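Local coordinates for protein phosphoinositol-specific phospholipase C (Pseudomonas sp., PDB 5FYP) that probably cleaves phosphoinositides in a calcium-dependent reaction, as a bacterial phosphoinositide-specific phospholipase C, at residues E138-V143 against A207-S212. Residues are numbered along the deposited sequence; the frame is centred on the assembly and turned at random.
Sequences ELVARV and AKVFIS
V140 and A141, on one turn of helix 133-144, lie beside K208 and V209, which lead into the short strand 210-211; the backbones come closest at A141 and K208, with CA atoms 7.2 Å apart. At that separation side chains alone bridge the gap, and they bury a modest 135 Å² between the two segments. The main touch is V140 CG2 on K208 CB, at 3.8 Å. The two side chains run past each other in opposite directions, with the valine methyl against the root of the lysine. That same methyl, held between the backbone N and the carbonyl carbon of its own residue, also reaches V209 CG2 at 4.3 Å. V140 therefore packs on two successive residues of the incoming chain and also touches L186 of strand 184-189.

K208 uses its aliphatic part here. A bend at chi2 (-61°), followed by an extended outer half, carries the chain across the flank of the helix and sets CE 4.1 Å from A141 CB. The contact is thus wholly apolar, although one of its members carries an amino group. A polar tie between helix and loop comes one turn earlier, where D137 OD2 accepts a hydrogen bond from the backbone N of K208 and so pins the chain just before V209. V209 also packs on L188, and F210 pairs through its backbone with L186 and L188.

The side chain of V209 is about 14 Å from the bound calcium ion, so the contact is packing away from the metal site. Strand 210-211 is the outermost parallel partner of 184-189, which lies beside 114-120, and helix 133-144 follows 114-120 in sequence. A helix packed against the outside of successive parallel strands is characteristic of the TIM-barrel architecture of this phospholipase family.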
loop_
_atom_site.group_PDB
_atom_site.type_symbol
_atom_site.label_atom_id
_atom_site.label_comp_id
_atom_site.label_asym_id
_atom_site.label_seq_id
_atom_site.Cartn_x
_atom_site.Cartn_y
_atom_site.Cartn_z
ATOM N N GLU A 138 -8.131 3.915 13.749
ATOM C CA GLU A 138 -9.381 4.630 13.928
ATOM C C GLU A 138 -9.545 5.732 12.871
ATOM O O GLU A 138 -10.634 5.938 12.364
ATOM C CB GLU A 138 -9.505 5.152 15.365
ATOM C CG GLU A 138 -9.809 4.022 16.343
ATOM C CD GLU A 138 -9.867 4.392 17.802
ATOM O OE1 GLU A 138 -9.486 5.497 18.166
ATOM O OE2 GLU A 138 -10.268 3.517 18.580
ATOM N N LEU A 139 -8.451 6.424 12.541
ATOM C CA LEU A 139 -8.491 7.439 11.488
ATOM C C LEU A 139 -8.875 6.807 10.148
ATOM O O LEU A 139 -9.775 7.297 9.479
ATOM C CB LEU A 139 -7.141 8.149 11.349
ATOM C CG LEU A 139 -6.979 9.012 10.099
ATOM C CD1 LEU A 139 -8.008 10.127 10.086
ATOM C CD2 LEU A 139 -5.584 9.595 10.001
ATOM N N VAL A 140 -8.150 5.764 9.743
ATOM C CA VAL A 140 -8.401 5.254 8.405
ATOM C C VAL A 140 -9.812 4.645 8.296
ATOM O O VAL A 140 -10.443 4.742 7.257
ATOM C CB VAL A 140 -7.295 4.309 7.906
ATOM C CG1 VAL A 140 -5.934 5.042 7.920
ATOM C CG2 VAL A 140 -7.211 3.011 8.677
ATOM N N ALA A 141 -10.276 4.043 9.381
ATOM C CA ALA A 141 -11.632 3.484 9.405
ATOM C C ALA A 141 -12.691 4.590 9.360
ATOM O O ALA A 141 -13.696 4.455 8.704
ATOM C CB ALA A 141 -11.834 2.608 10.634
ATOM N N ARG A 142 -12.433 5.674 10.063
ATOM C CA ARG A 142 -13.363 6.819 10.056
ATOM C C ARG A 142 -13.483 7.438 8.667
ATOM O O ARG A 142 -14.565 7.776 8.216
ATOM C CB ARG A 142 -12.928 7.865 11.070
ATOM C CG ARG A 142 -13.851 9.050 11.157
ATOM C CD ARG A 142 -13.582 9.833 12.444
ATOM N NE ARG A 142 -12.188 10.268 12.546
ATOM C CZ ARG A 142 -11.648 11.251 11.825
ATOM N NH1 ARG A 142 -12.364 11.917 10.938
ATOM N NH2 ARG A 142 -10.371 11.561 11.994
ATOM N N VAL A 143 -12.357 7.545 7.968
ATOM C CA VAL A 143 -12.383 8.099 6.620
ATOM C C VAL A 143 -13.040 7.132 5.632
ATOM O O VAL A 143 -13.969 7.502 4.917
ATOM C CB VAL A 143 -10.966 8.449 6.131
ATOM C CG1 VAL A 143 -10.972 8.836 4.657
ATOM C CG2 VAL A 143 -10.392 9.587 6.953
ATOM N N ALA A 207 -6.342 -5.326 12.611
ATOM C CA ALA A 207 -5.628 -4.350 11.803
ATOM C C ALA A 207 -6.425 -3.910 10.593
ATOM O O ALA A 207 -6.915 -4.743 9.827
ATOM C CB ALA A 207 -4.312 -4.940 11.327
ATOM N N LYS A 208 -6.452 -2.608 10.355
ATOM C CA LYS A 208 -7.029 -2.054 9.126
ATOM C C LYS A 208 -6.075 -1.985 7.964
ATOM O O LYS A 208 -6.506 -1.789 6.839
ATOM C CB LYS A 208 -7.625 -0.666 9.387
ATOM C CG LYS A 208 -8.747 -0.655 10.433
ATOM C CD LYS A 208 -9.935 -1.519 10.036
ATOM C CE LYS A 208 -11.113 -1.373 10.992
ATOM N NZ LYS A 208 -12.152 -2.360 10.720
ATOM N N VAL A 209 -4.787 -2.185 8.240
ATOM C CA VAL A 209 -3.723 -1.940 7.268
ATOM C C VAL A 209 -2.870 -3.188 7.141
ATOM O O VAL A 209 -2.547 -3.849 8.129
ATOM C CB VAL A 209 -2.889 -0.711 7.730
ATOM C CG1 VAL A 209 -1.811 -0.341 6.728
ATOM C CG2 VAL A 209 -3.774 0.480 8.024
ATOM N N PHE A 210 -2.494 -3.488 5.896
ATOM C CA PHE A 210 -1.526 -4.557 5.581
ATOM C C PHE A 210 -0.103 -4.082 5.879
ATOM O O PHE A 210 0.324 -3.059 5.355
ATOM C CB PHE A 210 -1.576 -4.897 4.085
ATOM C CG PHE A 210 -2.810 -5.631 3.660
ATOM C CD1 PHE A 210 -3.980 -4.958 3.316
ATOM C CD2 PHE A 210 -2.813 -7.012 3.580
ATOM C CE1 PHE A 210 -5.091 -5.647 2.902
ATOM C CE2 PHE A 210 -3.940 -7.706 3.205
ATOM C CZ PHE A 210 -5.086 -7.019 2.869
ATOM N N ILE A 211 0.697 -4.868 6.599
ATOM C CA ILE A 211 2.102 -4.541 6.748
ATOM C C ILE A 211 2.919 -5.111 5.585
ATOM O O ILE A 211 2.654 -6.211 5.112
ATOM C CB ILE A 211 2.673 -4.987 8.100
ATOM C CG1 ILE A 211 2.583 -6.494 8.348
ATOM C CG2 ILE A 211 2.011 -4.209 9.235
ATOM C CD1 ILE A 211 3.448 -6.965 9.499
ATOM N N SER A 212 3.885 -4.325 5.097
ATOM C CA SER A 212 4.696 -4.766 3.980
ATOM C C SER A 212 6.167 -4.500 4.280
ATOM O O SER A 212 6.650 -3.392 4.059
ATOM C CB SER A 212 4.271 -4.066 2.703
ATOM O OG SER A 212 5.034 -4.549 1.621
#